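Local coordinates for protein importin-95 (Chaetomium thermophilum, PDB 4XRI) that serves as a flexible nuclear transport receptor of the importin-beta family that carries protein cargo into the nucleus and probably binds a small GTPase, at residues V411-P414 / I415-G419; V377-F380 / V381-L385; V369-T372 / I373-P376; M485-A488 / E489-G493; T438-A441 / L442-T446. The protein carries 2 engineered substitutions. All blocks are in the same frame, centred on the assembly; numbering follows the deposited sequence.

Overall arrangement
All five contacts are local, each within a single helix or at its end, in the HEAT-repeat solenoid. Contact 3 opens helix 374-384 and contact 2 closes it; both pack against contact 1, on helix 409-425, through I374 and I378. On its other flank V416 of contact 1 meets I445 of contact 5, on the next helix of the chain, 432-449, and contact 5 touches contact 4 at the end of helix 477-490. Contact 5 is the buried one, with its arginine bound to main-chain carbonyls; the others are partly buried. Contacts 1 and 2 carry charged or polar groups on an outer side, contact 3 is mainly aliphatic, and contact 4 couples an aromatic contact with a water-bridged polar cluster.

Contact 1 (V411-P414 / I415-G419); sequences VLEP and IVKTG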
loop_
_atom_site.group_PDB
_atom_site.type_symbol
_atom_site.label_atom_id
_atom_site.label_comp_id
_atom_site.label_asym_id
_atom_site.label_seq_id
_atom_site.Cartn_x
_atom_site.Cartn_y
_atom_site.Cartn_z
ATOM N N VAL A 411 21.202 20.836 -10.525
ATOM C CA VAL A 411 20.840 21.200 -11.889
ATOM C C VAL A 411 19.514 21.960 -11.924
ATOM O O VAL A 411 19.337 22.888 -12.716
ATOM C CB VAL A 411 20.740 19.958 -12.799
ATOM C CG1 VAL A 411 20.411 20.370 -14.226
ATOM C CG2 VAL A 411 22.042 19.175 -12.769
ATOM N N LEU A 412 18.588 21.574 -11.053
ATOM C CA LEU A 412 17.256 22.171 -11.046
ATOM C C LEU A 412 17.217 23.550 -10.389
ATOM O O LEU A 412 16.390 24.386 -10.757
ATOM C CB LEU A 412 16.268 21.249 -10.336
ATOM C CG LEU A 412 15.811 20.012 -11.103
ATOM C CD1 LEU A 412 14.938 19.146 -10.216
ATOM C CD2 LEU A 412 15.065 20.410 -12.367
ATOM N N GLU A 413 18.105 23.777 -9.420
ATOM C CA GLU A 413 18.114 25.018 -8.638
ATOM C C GLU A 413 18.042 26.297 -9.483
ATOM O O GLU A 413 17.207 27.159 -9.214
ATOM C CB GLU A 413 19.355 25.076 -7.738
ATOM C CG GLU A 413 19.445 23.945 -6.733
ATOM C CD GLU A 413 19.704 24.421 -5.319
ATOM O OE1 GLU A 413 20.288 25.511 -5.148
ATOM O OE2 GLU A 413 19.308 23.701 -4.377
ATOM N N PRO A 414 18.905 26.432 -10.513
ATOM C CA PRO A 414 18.804 27.685 -11.270
ATOM C C PRO A 414 17.544 27.770 -12.126
ATOM O O PRO A 414 17.090 28.873 -12.430
ATOM C CB PRO A 414 20.055 27.659 -12.153
ATOM C CG PRO A 414 20.346 26.219 -12.338
ATOM C CD PRO A 414 19.996 25.580 -11.027
ATOM N N ILE A 415 16.994 26.625 -12.512
ATOM C CA ILE A 415 15.777 26.603 -13.311
ATOM C C ILE A 415 14.570 26.939 -12.443
ATOM O O ILE A 415 13.641 27.613 -12.887
ATOM C CB ILE A 415 15.568 25.237 -13.982
ATOM C CG1 ILE A 415 16.833 24.826 -14.735
ATOM C CG2 ILE A 415 14.373 25.278 -14.922
ATOM C CD1 ILE A 415 16.715 23.506 -15.447
ATOM N N VAL A 416 14.596 26.471 -11.200
ATOM C CA VAL A 416 13.539 26.777 -10.244
ATOM C C VAL A 416 13.545 28.262 -9.900
ATOM O O VAL A 416 12.501 28.918 -9.920
ATOM C CB VAL A 416 13.689 25.953 -8.953
ATOM C CG1 VAL A 416 12.763 26.485 -7.869
ATOM C CG2 VAL A 416 13.413 24.482 -9.229
ATOM N N LYS A 417 14.728 28.783 -9.582
ATOM C CA LYS A 417 14.899 30.204 -9.291
ATOM C C LYS A 417 14.408 31.066 -10.446
ATOM O O LYS A 417 13.726 32.071 -10.238
ATOM C CB LYS A 417 16.368 30.516 -8.992
ATOM C CG LYS A 417 16.777 30.258 -7.554
ATOM C CD LYS A 417 18.287 30.191 -7.403
ATOM C CE LYS A 417 18.681 29.950 -5.953
ATOM N NZ LYS A 417 20.128 29.623 -5.809
ATOM N N THR A 418 14.755 30.662 -11.662
ATOM C CA THR A 418 14.347 31.381 -12.861
ATOM C C THR A 418 12.837 31.304 -13.068
ATOM O O THR A 418 12.203 32.277 -13.479
ATOM C CB THR A 418 15.068 30.828 -14.113
ATOM O OG1 THR A 418 16.466 31.135 -14.036
ATOM C CG2 THR A 418 14.496 31.434 -15.387
ATOM N N GLY A 419 12.261 30.147 -12.760
ATOM C CA GLY A 419 10.858 29.905 -13.042
ATOM C C GLY A 419 9.896 30.167 -11.900
ATOM O O GLY A 419 8.685 30.026 -12.072
#
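L412 and V416 stand one turn apart on helix 409-425, in a HEAT-like repeat, and form the tight side of this contact. Their side chains barely meet; the close packing is of methyl on carbonyl. With chi1 at 168°, V416 CG2 lies beside its own backbone N, which brings it 3.3 Å from L412 O. That same oxygen receives V416 N in a bond of 2.8 Å, so donor and methyl press on one carbonyl. I415 repeats the pattern more gently, its CG1 and CD1 each 3.8 Å from V411 O. These aliphatic groups are covered by neighbours: V411 and I415 rest on I374 of helix 374-384, while V416 reaches I445 of helix 432-449.

P414, K417 and T418 are exposed to solvent, and on this side the side chains are loose while the backbone is firmly held. P414 kinks the helix, because its N has no hydrogen to give to the turn before. E413 and K417 run side by side, pointing the same way, yet E413 OE1 stays 4.2 Å from K417 NZ, too far for a salt bridge. The lysine charge may still ease the crowding of E413 against the carboxylate of E409. In the backbone between them K417 N bonds to E413 O almost straight, at 171°. P414 O is gripped twice by T418: by the backbone N at 3.0 Å, and by the hydroxyl, whose OG1 donates to P414 O over 2.8 Å.

Contact 2 (V377-F380 / V381-L385); sequences VIQF and VEHNL
Successive turns of helix 374-384 are tied by V381 N to V377 O at 2.8 Å, E382 N to I378 O and H383 N to Q379 O, while N384 N to F380 O is weak. This helix of the HEAT-repeat solenoid packs against helices 324-340 and 390-402. Side chains fold back over its carbonyls. A chi1 of -71° swings the H383 imidazole back over the preceding turn, where one ring face covers Q379 O, 3.0 Å from the ring plane and off toward the rim. The Q379 chain runs past the same ring, its CG 3.5 Å from H383 CE1, with amide and imidazole planes 65° apart.

On the inner side N384 reaches back to F380. Its ND2 sits over one face of the phenyl ring, displaced toward CE1 of F380 at 3.2 Å, and also makes a weak bond to F380 O, 3.1 Å away. The F380 ring extends between L337 of helix 324-340 and A395 of helix 390-402, and F392 packs on N384. V377 CG1 and V381 CG2 meet at 4.0 Å, an aliphatic seam on the same helix. E382 lays its carboxylate against I378, OE2 being 3.5 Å from I378 CG2.

The chemistry implies a buried amide held by several soft contacts: the phenyl pi face probably offers ND2 a modest electrostatic partner, supplementing the weak bond to the F380 carbonyl.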
loop_
_atom_site.group_PDB
_atom_site.type_symbol
_atom_site.label_atom_id
_atom_site.label_comp_id
_atom_site.label_asym_id
_atom_site.label_seq_id
_atom_site.Cartn_x
_atom_site.Cartn_y
_atom_site.Cartn_z
ATOM N N VAL A 377 11.849 19.110 -21.783
ATOM C CA VAL A 377 10.735 19.618 -20.991
ATOM C C VAL A 377 10.776 21.141 -20.912
ATOM O O VAL A 377 9.756 21.808 -21.091
ATOM C CB VAL A 377 10.737 19.024 -19.569
ATOM C CG1 VAL A 377 9.678 19.695 -18.710
ATOM C CG2 VAL A 377 10.504 17.522 -19.625
ATOM N N ILE A 378 11.960 21.687 -20.654
ATOM C CA ILE A 378 12.129 23.134 -20.563
ATOM C C ILE A 378 11.810 23.809 -21.897
ATOM O O ILE A 378 11.207 24.884 -21.930
ATOM C CB ILE A 378 13.559 23.501 -20.109
ATOM C CG1 ILE A 378 13.749 23.117 -18.641
ATOM C CG2 ILE A 378 13.824 24.985 -20.284
ATOM C CD1 ILE A 378 12.665 23.653 -17.730
ATOM N N GLN A 379 12.194 23.164 -22.995
ATOM C CA GLN A 379 11.852 23.667 -24.321
ATOM C C GLN A 379 10.339 23.753 -24.475
ATOM O O GLN A 379 9.810 24.727 -25.007
ATOM C CB GLN A 379 12.439 22.776 -25.418
ATOM C CG GLN A 379 12.136 23.270 -26.821
ATOM C CD GLN A 379 12.592 22.306 -27.899
ATOM O OE1 GLN A 379 12.716 21.103 -27.663
ATOM N NE2 GLN A 379 12.846 22.831 -29.092
ATOM N N PHE A 380 9.652 22.722 -23.994
ATOM C CA PHE A 380 8.198 22.651 -24.077
ATOM C C PHE A 380 7.522 23.686 -23.184
ATOM O O PHE A 380 6.540 24.314 -23.582
ATOM C CB PHE A 380 7.722 21.246 -23.701
ATOM C CG PHE A 380 6.230 21.080 -23.726
ATOM C CD1 PHE A 380 5.579 20.741 -24.899
ATOM C CD2 PHE A 380 5.480 21.240 -22.573
ATOM C CE1 PHE A 380 4.207 20.578 -24.926
ATOM C CE2 PHE A 380 4.107 21.081 -22.593
ATOM C CZ PHE A 380 3.470 20.748 -23.772
ATOM N N VAL A 381 8.048 23.853 -21.974
ATOM C CA VAL A 381 7.471 24.779 -21.004
ATOM C C VAL A 381 7.616 26.224 -21.470
ATOM O O VAL A 381 6.686 27.021 -21.343
ATOM C CB VAL A 381 8.122 24.623 -19.610
ATOM C CG1 VAL A 381 7.628 25.704 -18.658
ATOM C CG2 VAL A 381 7.827 23.248 -19.043
ATOM N N GLU A 382 8.780 26.558 -22.017
ATOM C CA GLU A 382 9.018 27.908 -22.519
ATOM C C GLU A 382 8.110 28.227 -23.704
ATOM O O GLU A 382 7.585 29.336 -23.815
ATOM C CB GLU A 382 10.485 28.092 -22.921
ATOM C CG GLU A 382 11.467 28.068 -21.760
ATOM C CD GLU A 382 12.805 28.696 -22.114
ATOM O OE1 GLU A 382 12.809 29.750 -22.786
ATOM O OE2 GLU A 382 13.853 28.137 -21.725
ATOM N N HIS A 383 7.921 27.244 -24.577
ATOM C CA HIS A 383 7.091 27.412 -25.768
ATOM C C HIS A 383 5.617 27.643 -25.447
ATOM O O HIS A 383 4.917 28.328 -26.192
ATOM C CB HIS A 383 7.206 26.185 -26.681
ATOM C CG HIS A 383 8.522 26.062 -27.379
ATOM N ND1 HIS A 383 8.785 25.070 -28.301
ATOM C CD2 HIS A 383 9.657 26.801 -27.293
ATOM C CE1 HIS A 383 10.018 25.203 -28.752
ATOM N NE2 HIS A 383 10.568 26.247 -28.156
ATOM N N ASN A 384 5.147 27.065 -24.346
ATOM C CA ASN A 384 3.711 26.935 -24.122
ATOM C C ASN A 384 3.151 27.625 -22.883
ATOM O O ASN A 384 1.937 27.642 -22.681
ATOM C CB ASN A 384 3.352 25.453 -24.053
ATOM C CG ASN A 384 3.425 24.780 -25.403
ATOM O OD1 ASN A 384 2.816 25.239 -26.366
ATOM N ND2 ASN A 384 4.181 23.694 -25.486
ATOM N N LEU A 385 4.027 28.187 -22.059
ATOM C CA LEU A 385 3.601 28.828 -20.820
ATOM C C LEU A 385 2.623 29.976 -21.082
ATOM O O LEU A 385 1.724 30.230 -20.282
ATOM C CB LEU A 385 4.817 29.337 -20.044
ATOM C CG LEU A 385 4.648 29.518 -18.536
ATOM C CD1 LEU A 385 4.122 28.243 -17.895
ATOM C CD2 LEU A 385 5.969 29.922 -17.908
#

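Contact 3 (V369-T372 / I373-P376); sequences VGST and IIPP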
loop_
_atom_site.group_PDB
_atom_site.type_symbol
_atom_site.label_atom_id
_atom_site.label_comp_id
_atom_site.label_asym_id
_atom_site.label_seq_id
_atom_site.Cartn_x
_atom_site.Cartn_y
_atom_site.Cartn_z
ATOM N N VAL A 369 15.574 8.917 -15.592
ATOM C CA VAL A 369 16.685 9.431 -16.391
ATOM C C VAL A 369 17.326 10.689 -15.815
ATOM O O VAL A 369 18.388 11.112 -16.270
ATOM C CB VAL A 369 16.239 9.736 -17.836
ATOM C CG1 VAL A 369 15.390 8.598 -18.374
ATOM C CG2 VAL A 369 15.476 11.052 -17.902
ATOM N N GLY A 370 16.679 11.288 -14.823
ATOM C CA GLY A 370 17.223 12.457 -14.160
ATOM C C GLY A 370 17.344 13.692 -15.037
ATOM O O GLY A 370 16.382 14.115 -15.676
ATOM N N SER A 371 18.544 14.267 -15.066
ATOM C CA SER A 371 18.790 15.544 -15.738
ATOM C C SER A 371 18.604 15.485 -17.251
ATOM O O SER A 371 18.404 16.516 -17.895
ATOM C CB SER A 371 20.204 16.036 -15.419
ATOM O OG SER A 371 20.364 16.256 -14.028
ATOM N N THR A 372 18.677 14.283 -17.814
ATOM C CA THR A 372 18.537 14.090 -19.256
ATOM C C THR A 372 17.178 14.581 -19.763
ATOM O O THR A 372 17.045 15.008 -20.911
ATOM C CB THR A 372 18.723 12.602 -19.636
ATOM O OG1 THR A 372 19.985 12.138 -19.142
ATOM C CG2 THR A 372 18.677 12.408 -21.148
ATOM N N ILE A 373 16.174 14.538 -18.892
ATOM C CA ILE A 373 14.809 14.896 -19.271
ATOM C C ILE A 373 14.585 16.409 -19.329
ATOM O O ILE A 373 13.601 16.879 -19.900
ATOM C CB ILE A 373 13.785 14.287 -18.290
ATOM C CG1 ILE A 373 12.411 14.165 -18.951
ATOM C CG2 ILE A 373 13.708 15.109 -17.006
ATOM C CD1 ILE A 373 11.385 13.476 -18.083
ATOM N N ILE A 374 15.505 17.171 -18.749
ATOM C CA ILE A 374 15.294 18.605 -18.561
ATOM C C ILE A 374 15.243 19.441 -19.858
ATOM O O ILE A 374 14.335 20.260 -20.013
ATOM C CB ILE A 374 16.372 19.185 -17.626
ATOM C CG1 ILE A 374 16.137 18.695 -16.198
ATOM C CG2 ILE A 374 16.371 20.702 -17.674
ATOM C CD1 ILE A 374 17.275 18.996 -15.254
ATOM N N PRO A 375 16.199 19.245 -20.792
ATOM C CA PRO A 375 16.119 20.091 -21.995
ATOM C C PRO A 375 14.831 19.945 -22.834
ATOM O O PRO A 375 14.310 20.971 -23.272
ATOM C CB PRO A 375 17.343 19.653 -22.810
ATOM C CG PRO A 375 18.299 19.140 -21.805
ATOM C CD PRO A 375 17.454 18.467 -20.765
ATOM N N PRO A 376 14.324 18.715 -23.062
ATOM C CA PRO A 376 13.084 18.690 -23.852
ATOM C C PRO A 376 11.870 19.245 -23.105
ATOM O O PRO A 376 10.966 19.789 -23.739
ATOM C CB PRO A 376 12.894 17.197 -24.160
ATOM C CG PRO A 376 13.643 16.489 -23.097
ATOM C CD PRO A 376 14.831 17.353 -22.813
#
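V369 meets I373 across the turn between helices 354-369 and 374-384 of the HEAT-repeat solenoid. Its CG2 stands between its own backbone N and carbonyl carbon, a crowded position that brings it 3.7 Å from I373 CB, the two side chains crossing at about a right angle. G370 leaves the helix with a phi of 65°, and I373 N bonds to G370 O at 3.3 Å. I373 CG2 closes on the same oxygen, 3.1 Å from G370 O, while the rest of the side chain reaches L362, Y365 and A366 of helix 354-369.

S371 begins a 3-10 turn, and I374 N bonds to S371 O at 3.1 Å. The CB of S371 also faces I374 CD1 at 4.2 Å, and I374 continues onto V411, L412 and I415 of helix 409-425. Exchanging I374 for an alanine would probably open a gap where its CD1 and CG2 fill the space between S371 and those three side chains. T372 O faces prolines that have no N-H to offer: instead, P376 CD and P375 CD lie beside the carbonyl, the latter 3.5 Å from T372 O.

Contact 4 (M485-A488 / E489-G493); sequences MNIA and ERFAG
F491 packs against I487, its CD2 3.7 Å from I487 CG2. The phenyl ring also turns its edge to the I487 carbonyl, with I487 O near the ring plane and 3.1 Å from CD2 of F491. A chi1 of -65° brings the ring beside its own backbone N, whose hydrogen goes to that same oxygen over 2.8 Å. R490 N, bonded to N486 O, adds a second, weak bond to I487 O.

On an adjoining flank a water joins three side chains. It donates to N486 OD1 and to E489 OE1. It accepts from R490 NE at 2.6 Å, lying in the guanidinium plane at its edge. In R490, chi1 (-62°) puts CG beside the backbone N, 3.1 Å from N486 O; a bend at chi2 (-64°) then turns the rest of the chain, and NE with it, toward the water. The water thus bridges the carboxylate and the guanidinium, and probably relays their attraction without direct contact.

Further out, N486 ND2 approaches G443 O of helix 432-449, and N486 and R490 lie on T446 of the same helix. I487 is enclosed by L462, I463 and L466 of helix 455-472, and F491 by L459 and P501. With a serine in place of F491, I487 CG2 would lose its aromatic partner and a hole is likely to open toward L459 and P501. Beyond F491 the chain is tied down by A492 O, which accepts from N500 ND2. This is the C-terminal turn of a helix in an alpha solenoid, where i to i+4 backbone bonding ends and F491 leaves helical angles.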
loop_
_atom_site.group_PDB
_atom_site.type_symbol
_atom_site.label_atom_id
_atom_site.label_comp_id
_atom_site.label_asym_id
_atom_site.label_seq_id
_atom_site.Cartn_x
_atom_site.Cartn_y
_atom_site.Cartn_z
ATOM N N MET A 485 1.484 22.721 3.027
ATOM C CA MET A 485 2.034 21.746 3.966
ATOM C C MET A 485 3.516 21.496 3.708
ATOM O O MET A 485 4.324 21.476 4.641
ATOM C CB MET A 485 1.263 20.426 3.886
ATOM C CG MET A 485 -0.066 20.427 4.621
ATOM S SD MET A 485 -0.700 18.758 4.850
ATOM C CE MET A 485 -0.910 18.238 3.149
ATOM N N ASN A 486 3.861 21.302 2.437
ATOM C CA ASN A 486 5.252 21.154 2.014
ATOM C C ASN A 486 6.127 22.301 2.505
ATOM O O ASN A 486 7.205 22.081 3.051
ATOM C CB ASN A 486 5.343 21.058 0.488
ATOM C CG ASN A 486 4.959 19.688 -0.036
ATOM O OD1 ASN A 486 5.130 18.679 0.647
ATOM N ND2 ASN A 486 4.446 19.645 -1.259
ATOM N N ILE A 487 5.643 23.522 2.306
ATOM C CA ILE A 487 6.348 24.729 2.720
ATOM C C ILE A 487 6.576 24.774 4.228
ATOM O O ILE A 487 7.677 25.083 4.692
ATOM C CB ILE A 487 5.573 25.982 2.291
ATOM C CG1 ILE A 487 5.567 26.097 0.767
ATOM C CG2 ILE A 487 6.168 27.229 2.922
ATOM C CD1 ILE A 487 4.534 27.058 0.250
ATOM N N ALA A 488 5.529 24.463 4.988
ATOM C CA ALA A 488 5.622 24.418 6.442
ATOM C C ALA A 488 6.654 23.388 6.894
ATOM O O ALA A 488 7.382 23.605 7.862
ATOM C CB ALA A 488 4.262 24.111 7.050
ATOM N N GLU A 489 6.714 22.269 6.179
ATOM C CA GLU A 489 7.672 21.210 6.483
ATOM C C GLU A 489 9.104 21.614 6.143
ATOM O O GLU A 489 10.039 21.284 6.871
ATOM C CB GLU A 489 7.307 19.928 5.730
ATOM C CG GLU A 489 6.075 19.216 6.262
ATOM C CD GLU A 489 5.634 18.071 5.367
ATOM O OE1 GLU A 489 6.333 17.791 4.370
ATOM O OE2 GLU A 489 4.586 17.456 5.660
ATOM N N ARG A 490 9.267 22.329 5.033
ATOM C CA ARG A 490 10.593 22.663 4.521
ATOM C C ARG A 490 11.195 23.918 5.154
ATOM O O ARG A 490 12.414 24.077 5.186
ATOM C CB ARG A 490 10.537 22.836 3.002
ATOM C CG ARG A 490 10.128 21.582 2.247
ATOM C CD ARG A 490 11.138 20.467 2.426
ATOM N NE ARG A 490 10.587 19.173 2.034
ATOM C CZ ARG A 490 11.289 18.046 1.985
ATOM N NH1 ARG A 490 12.578 18.054 2.295
ATOM N NH2 ARG A 490 10.702 16.912 1.622
ATOM N N PHE A 491 10.345 24.814 5.644
ATOM C CA PHE A 491 10.821 26.045 6.272
ATOM C C PHE A 491 10.567 26.031 7.774
ATOM O O PHE A 491 10.121 27.023 8.352
ATOM C CB PHE A 491 10.154 27.267 5.638
ATOM C CG PHE A 491 10.519 27.478 4.195
ATOM C CD1 PHE A 491 11.566 28.314 3.846
ATOM C CD2 PHE A 491 9.814 26.840 3.187
ATOM C CE1 PHE A 491 11.904 28.511 2.521
ATOM C CE2 PHE A 491 10.147 27.033 1.859
ATOM C CZ PHE A 491 11.193 27.870 1.525
ATOM N N ALA A 492 10.868 24.899 8.402
ATOM C CA ALA A 492 10.564 24.690 9.813
ATOM C C ALA A 492 11.643 25.253 10.732
ATOM O O ALA A 492 11.385 25.540 11.902
ATOM C CB ALA A 492 10.368 23.208 10.086
ATOM N N GLY A 493 12.851 25.410 10.203
ATOM C CA GLY A 493 13.961 25.907 10.991
ATOM C C GLY A 493 14.607 24.807 11.811
ATOM O O GLY A 493 14.273 23.631 11.666
HETATM O O HOH W 1 8.150 18.335 1.687
#

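Contact 5 (T438-A441 / L442-T446); sequences TAYA and LGRIT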
loop_
_atom_site.group_PDB
_atom_site.type_symbol
_atom_site.label_atom_id
_atom_site.label_comp_id
_atom_site.label_asym_id
_atom_site.label_seq_id
_atom_site.Cartn_x
_atom_site.Cartn_y
_atom_site.Cartn_z
ATOM N N THR A 438 -0.944 24.649 -11.426
ATOM C CA THR A 438 0.107 25.557 -10.987
ATOM C C THR A 438 0.385 25.380 -9.499
ATOM O O THR A 438 1.539 25.296 -9.076
ATOM C CB THR A 438 -0.262 27.022 -11.264
ATOM O OG1 THR A 438 -0.370 27.229 -12.678
ATOM C CG2 THR A 438 0.799 27.948 -10.704
ATOM N N ALA A 439 -0.687 25.324 -8.714
ATOM C CA ALA A 439 -0.576 25.120 -7.274
ATOM C C ALA A 439 0.150 23.816 -6.958
ATOM O O ALA A 439 1.055 23.784 -6.126
ATOM C CB ALA A 439 -1.953 25.128 -6.631
ATOM N N TYR A 440 -0.247 22.748 -7.643
ATOM C CA TYR A 440 0.352 21.430 -7.454
ATOM C C TYR A 440 1.822 21.425 -7.854
ATOM O O TYR A 440 2.655 20.807 -7.191
ATOM C CB TYR A 440 -0.412 20.378 -8.260
ATOM C CG TYR A 440 0.006 18.956 -7.963
ATOM C CD1 TYR A 440 -0.539 18.266 -6.888
ATOM C CD2 TYR A 440 0.934 18.300 -8.762
ATOM C CE1 TYR A 440 -0.166 16.965 -6.612
ATOM C CE2 TYR A 440 1.314 16.998 -8.494
ATOM C CZ TYR A 440 0.760 16.334 -7.419
ATOM O OH TYR A 440 1.133 15.037 -7.146
ATOM N N ALA A 441 2.131 22.118 -8.945
ATOM C CA ALA A 441 3.499 22.223 -9.434
ATOM C C ALA A 441 4.369 22.958 -8.423
ATOM O O ALA A 441 5.536 22.620 -8.235
ATOM C CB ALA A 441 3.532 22.933 -10.782
ATOM N N LEU A 442 3.792 23.967 -7.777
ATOM C CA LEU A 442 4.489 24.714 -6.739
ATOM C C LEU A 442 4.757 23.830 -5.527
ATOM O O LEU A 442 5.763 23.994 -4.840
ATOM C CB LEU A 442 3.682 25.951 -6.335
ATOM C CG LEU A 442 3.688 27.102 -7.345
ATOM C CD1 LEU A 442 2.592 28.107 -7.035
ATOM C CD2 LEU A 442 5.051 27.780 -7.353
ATOM N N GLY A 443 3.851 22.892 -5.271
ATOM C CA GLY A 443 4.030 21.934 -4.198
ATOM C C GLY A 443 5.139 20.958 -4.529
ATOM O O GLY A 443 5.978 20.651 -3.687
ATOM N N ARG A 444 5.134 20.472 -5.767
ATOM C CA ARG A 444 6.202 19.613 -6.269
ATOM C C ARG A 444 7.553 20.306 -6.146
ATOM O O ARG A 444 8.544 19.693 -5.748
ATOM C CB ARG A 444 5.940 19.220 -7.729
ATOM C CG ARG A 444 4.789 18.244 -7.921
ATOM C CD ARG A 444 5.231 16.809 -7.683
ATOM N NE ARG A 444 6.147 16.336 -8.717
ATOM C CZ ARG A 444 6.625 15.097 -8.787
ATOM N NH1 ARG A 444 6.272 14.198 -7.879
ATOM N NH2 ARG A 444 7.453 14.757 -9.765
ATOM N N ILE A 445 7.579 21.591 -6.484
ATOM C CA ILE A 445 8.804 22.380 -6.438
ATOM C C ILE A 445 9.329 22.535 -5.014
ATOM O O ILE A 445 10.504 22.275 -4.747
ATOM C CB ILE A 445 8.591 23.776 -7.054
ATOM C CG1 ILE A 445 8.549 23.673 -8.576
ATOM C CG2 ILE A 445 9.694 24.733 -6.623
ATOM C CD1 ILE A 445 8.460 25.005 -9.263
ATOM N N THR A 446 8.453 22.960 -4.108
ATOM C CA THR A 446 8.813 23.106 -2.702
ATOM C C THR A 446 9.324 21.789 -2.129
ATOM O O THR A 446 10.340 21.749 -1.437
ATOM C CB THR A 446 7.614 23.583 -1.858
ATOM O OG1 THR A 446 7.175 24.863 -2.325
ATOM C CG2 THR A 446 8.004 23.685 -0.391
#
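The Y440 ring and the R444 guanidinium have nearly parallel planes, 5° apart, but lie side by side and point the same way without stacking on each other. What touches the phenol is the aliphatic stem of the arginine: R444 CG is 3.7 Å from Y440 CE2. Y440 stacks instead with the ring of W482, on helix 477-490. In the guanidinium, NE bonds to G401 O, and NH2 weakly to A402 O. Bends at chi2 (-83°) and chi3 (-69°) lay the R444 chain alongside the tyrosine.

Helix 432-449 lies in the HEAT-repeat solenoid between helices 409-425 and 477-490, and its flank toward the former is aliphatic. T438 and L442 run alongside each other, T438 CG2 meeting L442 CD1 at 4.1 Å, and L442 goes on to M420 and L423 of helix 409-425. I445 lays its CG1 3.2 Å from A441 O, which also receives I445 N. Threonine hydroxyls are absorbed by the helix itself: T438 OG1 bonds to V434 O. T446 OG1 and T446 N both donate to L442 O, each at 3.0 Å and from opposite faces of the carbonyl plane. G443 sits where a beta carbon would come tight against Y440 O.

The chemistry suggests a buried arginine whose charge is probably offset in part by main-chain carbonyls, with D405 also touching it: R444 joins helix 432-449 to the end of helix 390-402, while Y440 shields the arginine stem.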